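Local atomic coordinates of threonine phosphate decarboxylase-like enzyme (Sulfurospirillum multivorans, PDB entry 6OUX), a protein that uses pyridoxal phosphate to decarboxylate L-serine O-phosphate to ethanolamine O-phosphate, the precursor of the link between nucleotide loop and corrin ring in norcobamide. Residues 50-55 with 300-305; 164-169 with 197-202. All coordinates share one frame; numbering follows the deposited sequence.

Both interactions belong to one chain of a class-II aminotransferase-type fold, yet they lie on opposite sides of its centre. Their centres are about 36 Å apart and their nearest atoms about 24 Å, so they do not touch. Interaction 1 ties the start of helix 53-68 to helix 289-314. Interaction 2 pairs two helix ends that flank the seven-stranded sheet, and its segments fall in the sequence between those of interaction 1. Only interaction 1 comes near the substrate site: Leu50 packs on Arg369, a binding residue for O-phospho-L-serine, and the side chain of Ser51 is about 10 Å from that of Arg369. Interaction 2 lies away from the annotated sites.

Interaction 1: 50-55 with 300-305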
loop_
_atom_site.group_PDB
_atom_site.type_symbol
_atom_site.label_atom_id
_atom_site.label_comp_id
_atom_site.label_asym_id
_atom_site.label_seq_id
_atom_site.Cartn_x
_atom_site.Cartn_y
_atom_site.Cartn_z
ATOM N N LEU A 50 4.796 -12.143 -13.198
ATOM C CA LEU A 50 5.234 -11.400 -14.361
ATOM C C LEU A 50 6.279 -10.376 -13.922
ATOM O O LEU A 50 6.078 -9.600 -12.990
ATOM C CB LEU A 50 4.072 -10.789 -15.028
ATOM C CG LEU A 50 2.891 -11.737 -15.239
ATOM C CD1 LEU A 50 1.752 -10.952 -15.807
ATOM C CD2 LEU A 50 3.223 -12.906 -16.156
ATOM N N SER A 51 7.427 -10.449 -14.548
ATOM C CA SER A 51 8.534 -9.620 -14.180
ATOM C C SER A 51 9.430 -9.540 -15.402
ATOM O O SER A 51 9.162 -10.180 -16.404
ATOM C CB SER A 51 9.293 -10.306 -13.059
ATOM O OG SER A 51 10.097 -9.343 -12.445
ATOM N N ASN A 52 10.488 -8.755 -15.321
ATOM C CA ASN A 52 11.591 -8.832 -16.237
ATOM C C ASN A 52 12.811 -9.125 -15.312
ATOM O O ASN A 52 13.254 -8.244 -14.597
ATOM C CB ASN A 52 11.736 -7.512 -17.047
ATOM C CG ASN A 52 13.041 -7.453 -17.874
ATOM O OD1 ASN A 52 13.937 -8.328 -17.768
ATOM N ND2 ASN A 52 13.183 -6.430 -18.637
ATOM N N PRO A 53 13.337 -10.340 -15.344
ATOM C CA PRO A 53 14.422 -10.674 -14.437
ATOM C C PRO A 53 15.706 -9.874 -14.710
ATOM O O PRO A 53 16.462 -9.583 -13.753
ATOM C CB PRO A 53 14.592 -12.195 -14.592
ATOM C CG PRO A 53 13.928 -12.545 -15.889
ATOM C CD PRO A 53 12.933 -11.479 -16.206
ATOM N N TYR A 54 15.902 -9.408 -15.930
ATOM C CA TYR A 54 17.027 -8.506 -16.215
ATOM C C TYR A 54 16.871 -7.100 -15.606
ATOM O O TYR A 54 17.821 -6.501 -15.110
ATOM C CB TYR A 54 17.297 -8.433 -17.713
ATOM C CG TYR A 54 17.523 -9.784 -18.382
ATOM C CD1 TYR A 54 18.737 -10.460 -18.275
ATOM C CD2 TYR A 54 16.534 -10.374 -19.122
ATOM C CE1 TYR A 54 18.950 -11.687 -18.906
ATOM C CE2 TYR A 54 16.732 -11.581 -19.787
ATOM C CZ TYR A 54 17.931 -12.265 -19.671
ATOM O OH TYR A 54 18.101 -13.492 -20.354
ATOM N N ALA A 55 15.655 -6.567 -15.563
ATOM C CA ALA A 55 15.484 -5.311 -14.856
ATOM C C ALA A 55 15.527 -5.507 -13.348
ATOM O O ALA A 55 15.914 -4.616 -12.632
ATOM C CB ALA A 55 14.167 -4.675 -15.222
ATOM N N LYS A 300 15.234 -4.106 -23.714
ATOM C CA LYS A 300 15.524 -4.656 -25.022
ATOM C C LYS A 300 16.104 -6.055 -25.000
ATOM O O LYS A 300 15.721 -6.875 -25.816
ATOM C CB LYS A 300 16.433 -3.765 -25.869
ATOM C CG LYS A 300 15.816 -2.451 -26.251
ATOM C CD LYS A 300 16.579 -1.770 -27.394
ATOM C CE LYS A 300 17.504 -0.687 -26.938
ATOM N NZ LYS A 300 17.133 0.682 -27.400
ATOM N N GLN A 301 16.963 -6.333 -24.020
ATOM C CA GLN A 301 17.485 -7.660 -23.816
ATOM C C GLN A 301 16.388 -8.647 -23.519
ATOM O O GLN A 301 16.375 -9.778 -24.065
ATOM C CB GLN A 301 18.499 -7.597 -22.663
ATOM C CG GLN A 301 19.099 -8.880 -22.163
ATOM C CD GLN A 301 20.057 -8.627 -21.006
ATOM O OE1 GLN A 301 19.882 -7.672 -20.217
ATOM N NE2 GLN A 301 21.031 -9.476 -20.873
ATOM N N TYR A 302 15.476 -8.260 -22.626
ATOM C CA TYR A 302 14.329 -9.088 -22.306
ATOM C C TYR A 302 13.379 -9.323 -23.516
ATOM O O TYR A 302 12.912 -10.445 -23.721
ATOM C CB TYR A 302 13.541 -8.530 -21.126
ATOM C CG TYR A 302 12.471 -9.487 -20.650
ATOM C CD1 TYR A 302 12.751 -10.662 -20.022
ATOM C CD2 TYR A 302 11.150 -9.213 -20.899
ATOM C CE1 TYR A 302 11.745 -11.539 -19.614
ATOM C CE2 TYR A 302 10.142 -10.076 -20.500
ATOM C CZ TYR A 302 10.443 -11.212 -19.820
ATOM O OH TYR A 302 9.386 -12.017 -19.466
ATOM N N ILE A 303 13.072 -8.302 -24.289
ATOM C CA ILE A 303 12.270 -8.526 -25.488
ATOM C C ILE A 303 12.973 -9.511 -26.447
ATOM O O ILE A 303 12.305 -10.427 -27.036
ATOM C CB ILE A 303 12.011 -7.216 -26.219
ATOM C CG1 ILE A 303 11.097 -6.327 -25.400
ATOM C CG2 ILE A 303 11.493 -7.401 -27.644
ATOM C CD1 ILE A 303 11.000 -4.923 -25.949
ATOM N N LYS A 304 14.292 -9.378 -26.591
ATOM C CA LYS A 304 15.030 -10.286 -27.491
ATOM C C LYS A 304 14.954 -11.699 -26.975
ATOM O O LYS A 304 14.713 -12.630 -27.746
ATOM C CB LYS A 304 16.468 -9.849 -27.761
ATOM C CG LYS A 304 16.541 -8.598 -28.636
ATOM C CD LYS A 304 17.982 -8.109 -28.830
ATOM C CE LYS A 304 17.942 -6.665 -29.346
ATOM N NZ LYS A 304 19.248 -5.983 -29.238
ATOM N N GLU A 305 15.051 -11.884 -25.657
ATOM C CA GLU A 305 14.891 -13.192 -25.150
ATOM C C GLU A 305 13.456 -13.752 -25.309
ATOM O O GLU A 305 13.345 -14.938 -25.589
ATOM C CB GLU A 305 15.383 -13.254 -23.688
ATOM C CG GLU A 305 15.270 -14.562 -22.969
ATOM C CD GLU A 305 15.782 -15.775 -23.746
ATOM O OE1 GLU A 305 16.825 -15.594 -24.446
ATOM O OE2 GLU A 305 15.122 -16.890 -23.648
#
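Two tyrosines carry this contact, one from each segment. Tyr54 points at helix 289-314 and takes the amide of Gln301 over one ring face. Gln301 CD lies 3.5 Å from Tyr54 CD1, and the amide and ring planes are nearly parallel, 19° apart. Gln301 CG sits almost straight above the ring centre in a CH-pi contact. The extended Gln301 chain, with CG anti to its backbone N, brings the amide there. At its edge the Tyr54 ring meets Tyr302, with CD2 of Tyr54 3.9 Å from CD1 of Tyr302. Tyr302 receives Asn52 over one face. Asn52 CB makes a CH-pi contact there, and its amide stacks at 29° to the ring. Asn52 ND2 is 3.3 Å from Tyr302 CB. Pro53 CD touches the same ring, 3.6 Å from Tyr302 CE1.

Asn52 is also the N-cap of helix 53-68. Asn52 OD1 accepts weak bonds from Tyr54 N (2.9 Å) and Ala55 N (3.3 Å). Its ND2 donates to Ala298 O on helix 289-314, so one amide joins both helices and is held at both ends while it lies on a ring. Outer partners hold the phenol ends. Tyr302 OH bonds to Gly372 O, and Tyr54 OH bonds to Arg375 N. Glu305, whose CG packs by the Tyr54 hydroxyl, uses OE2 for a salt bridge with Arg308. At the loop end Leu50 packs on Arg369, which binds O-phospho-L-serine in this aminotransferase-family fold. An alanine in place of Tyr54 would probably loosen the hold on Gln301 and Tyr302, since the stacked ring and the hydroxyl bond to Arg375 would both go.

The contacts between the segments are stacking, CH-pi and van der Waals in kind, so the grip rests on close fit and burial.

Interaction 2: 164-169 with 197-202; sequences QFIENE and KRLAFV
Glu167 OE2 is the best-held polar atom, and two donors grip it. Arg198 NE donates to Glu167 OE2 at 2.9 Å along a nearly straight line, 177° at the hydrogen. A water gives the second bond, with its oxygen a short 2.4 Å from Glu167 OE2. The same water donates to Arg198 O, so it links the carboxylate to the backbone at the end of helix 189-198. The other carboxylate oxygen is held too: Arg198 NH2 donates to Glu167 OE1 at 2.9 Å.

This is a side-on, two-nitrogen salt bridge. The acceptors lie in the guanidinium plane, but the two flat groups are turned 43° apart, so the nitrogens meet the carboxylate oxygens from above its plane. Arg198 reaches across with its chain extended from CG to NE and CG anti to the backbone N. Its NH1 pairs with Asp160, also on helix 159-169. Arg198 thus serves two acids of one helix, and its charge would probably favour ionised Glu167.

Beneath the ion pair lies an apolar layer. Ile166 CG2 carries it, 3.7 Å from Val202 CG2 and 3.8 Å from Leu199 CD2. Phe201 takes the crowded first torsion (chi1 64°), with CG between the backbone N and the carbonyl carbon. Its ring tip meets the aliphatic part of Glu167, with Phe201 CZ 3.7 Å from Glu167 CG. A type I turn from Leu199 to Val202 sets Phe201 and Val202 facing the helix.

The contact joins the last turns of helix 159-169 to the end of helix 189-198. Helix 159-169 precedes strand 173-177, and helix 189-198 connects that strand to its parallel neighbour 204-208, a beta-alpha-beta crossover. Phe165 packs on Val145 of strand 143-148, outermost in the sheet within this chain, while Val202 O accepts from Asn235, just before strand 236-241.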
loop_
_atom_site.group_PDB
_atom_site.type_symbol
_atom_site.label_atom_id
_atom_site.label_comp_id
_atom_site.label_asym_id
_atom_site.label_seq_id
_atom_site.Cartn_x
_atom_site.Cartn_y
_atom_site.Cartn_z
ATOM N N GLN A 164 -18.457 -0.723 -32.732
ATOM C CA GLN A 164 -19.876 -0.854 -32.956
ATOM C C GLN A 164 -20.620 -1.382 -31.693
ATOM O O GLN A 164 -21.706 -0.929 -31.351
ATOM C CB GLN A 164 -20.114 -1.783 -34.135
ATOM C CG GLN A 164 -21.562 -1.855 -34.513
ATOM C CD GLN A 164 -22.109 -0.472 -34.869
ATOM O OE1 GLN A 164 -22.961 0.086 -34.160
ATOM N NE2 GLN A 164 -21.582 0.108 -35.907
ATOM N N PHE A 165 -19.993 -2.337 -31.014
ATOM C CA PHE A 165 -20.455 -2.847 -29.760
ATOM C C PHE A 165 -20.579 -1.709 -28.715
ATOM O O PHE A 165 -21.611 -1.607 -28.021
ATOM C CB PHE A 165 -19.504 -3.937 -29.256
ATOM C CG PHE A 165 -19.829 -4.432 -27.897
ATOM C CD1 PHE A 165 -20.932 -5.256 -27.701
ATOM C CD2 PHE A 165 -19.071 -4.062 -26.809
ATOM C CE1 PHE A 165 -21.267 -5.700 -26.423
ATOM C CE2 PHE A 165 -19.377 -4.508 -25.529
ATOM C CZ PHE A 165 -20.476 -5.332 -25.336
ATOM N N ILE A 166 -19.521 -0.903 -28.592
ATOM C CA ILE A 166 -19.547 0.246 -27.680
ATOM C C ILE A 166 -20.653 1.285 -28.102
ATOM O O ILE A 166 -21.363 1.846 -27.258
ATOM C CB ILE A 166 -18.143 0.919 -27.536
ATOM C CG1 ILE A 166 -17.107 -0.065 -26.969
ATOM C CG2 ILE A 166 -18.231 2.153 -26.618
ATOM C CD1 ILE A 166 -17.507 -0.722 -25.678
ATOM N N GLU A 167 -20.792 1.527 -29.378
ATOM C CA GLU A 167 -21.857 2.438 -29.844
ATOM C C GLU A 167 -23.239 1.893 -29.467
ATOM O O GLU A 167 -24.074 2.616 -28.904
ATOM C CB GLU A 167 -21.727 2.659 -31.345
ATOM C CG GLU A 167 -20.621 3.627 -31.702
ATOM C CD GLU A 167 -20.211 3.535 -33.164
ATOM O OE1 GLU A 167 -20.693 2.604 -33.865
ATOM O OE2 GLU A 167 -19.369 4.364 -33.608
ATOM N N ASN A 168 -23.468 0.611 -29.722
ATOM C CA ASN A 168 -24.729 -0.031 -29.312
ATOM C C ASN A 168 -25.006 0.014 -27.807
ATOM O O ASN A 168 -26.114 0.321 -27.349
ATOM C CB ASN A 168 -24.700 -1.493 -29.742
ATOM C CG ASN A 168 -24.694 -1.652 -31.238
ATOM O OD1 ASN A 168 -24.837 -0.692 -31.995
ATOM N ND2 ASN A 168 -24.544 -2.862 -31.671
ATOM N N GLU A 169 -23.997 -0.282 -27.004
ATOM C CA GLU A 169 -24.233 -0.426 -25.592
ATOM C C GLU A 169 -24.225 0.869 -24.817
ATOM O O GLU A 169 -24.792 0.927 -23.734
ATOM C CB GLU A 169 -23.206 -1.378 -24.956
ATOM C CG GLU A 169 -23.323 -2.834 -25.323
ATOM C CD GLU A 169 -24.518 -3.556 -24.699
ATOM O OE1 GLU A 169 -24.993 -3.176 -23.628
ATOM O OE2 GLU A 169 -25.003 -4.494 -25.337
ATOM N N LYS A 197 -10.551 7.912 -31.725
ATOM C CA LYS A 197 -11.302 8.937 -32.431
ATOM C C LYS A 197 -12.822 8.618 -32.485
ATOM O O LYS A 197 -13.659 9.486 -32.184
ATOM C CB LYS A 197 -10.764 9.116 -33.832
ATOM C CG LYS A 197 -9.418 9.788 -33.832
ATOM C CD LYS A 197 -8.860 9.876 -35.252
ATOM C CE LYS A 197 -8.024 11.145 -35.434
ATOM N NZ LYS A 197 -7.030 11.346 -34.323
ATOM N N ARG A 198 -13.128 7.394 -32.871
ATOM C CA ARG A 198 -14.521 6.910 -32.973
ATOM C C ARG A 198 -15.235 6.845 -31.636
ATOM O O ARG A 198 -16.484 6.985 -31.580
ATOM C CB ARG A 198 -14.530 5.545 -33.654
ATOM C CG ARG A 198 -15.861 4.856 -33.796
ATOM C CD ARG A 198 -15.842 3.775 -34.878
ATOM N NE ARG A 198 -17.141 3.132 -34.970
ATOM C CZ ARG A 198 -17.411 2.027 -35.672
ATOM N NH1 ARG A 198 -16.465 1.395 -36.385
ATOM N NH2 ARG A 198 -18.629 1.523 -35.601
ATOM N N LEU A 199 -14.493 6.581 -30.559
ATOM C CA LEU A 199 -15.098 6.497 -29.218
ATOM C C LEU A 199 -14.979 7.736 -28.370
ATOM O O LEU A 199 -15.064 7.676 -27.144
ATOM C CB LEU A 199 -14.557 5.278 -28.491
ATOM C CG LEU A 199 -14.862 3.966 -29.237
ATOM C CD1 LEU A 199 -14.374 2.796 -28.395
ATOM C CD2 LEU A 199 -16.359 3.755 -29.527
ATOM N N ALA A 200 -14.820 8.877 -29.023
ATOM C CA ALA A 200 -14.767 10.186 -28.369
ATOM C C ALA A 200 -15.939 10.512 -27.484
ATOM O O ALA A 200 -15.777 11.333 -26.570
ATOM C CB ALA A 200 -14.570 11.322 -29.390
ATOM N N PHE A 201 -17.082 9.878 -27.746
ATOM C CA PHE A 201 -18.301 10.097 -26.962
ATOM C C PHE A 201 -18.304 9.413 -25.620
ATOM O O PHE A 201 -19.049 9.790 -24.726
ATOM C CB PHE A 201 -19.558 9.613 -27.733
ATOM C CG PHE A 201 -19.591 8.114 -27.998
ATOM C CD1 PHE A 201 -20.151 7.242 -27.078
ATOM C CD2 PHE A 201 -19.060 7.589 -29.178
ATOM C CE1 PHE A 201 -20.216 5.884 -27.366
ATOM C CE2 PHE A 201 -19.086 6.242 -29.437
ATOM C CZ PHE A 201 -19.673 5.373 -28.525
ATOM N N VAL A 202 -17.467 8.400 -25.443
ATOM C CA VAL A 202 -17.438 7.701 -24.162
ATOM C C VAL A 202 -16.787 8.614 -23.068
ATOM O O VAL A 202 -15.704 9.176 -23.284
ATOM C CB VAL A 202 -16.644 6.332 -24.303
ATOM C CG1 VAL A 202 -16.565 5.625 -22.973
ATOM C CG2 VAL A 202 -17.250 5.463 -25.396
HETATM O O HOH W 1 -18.776 6.677 -33.103
#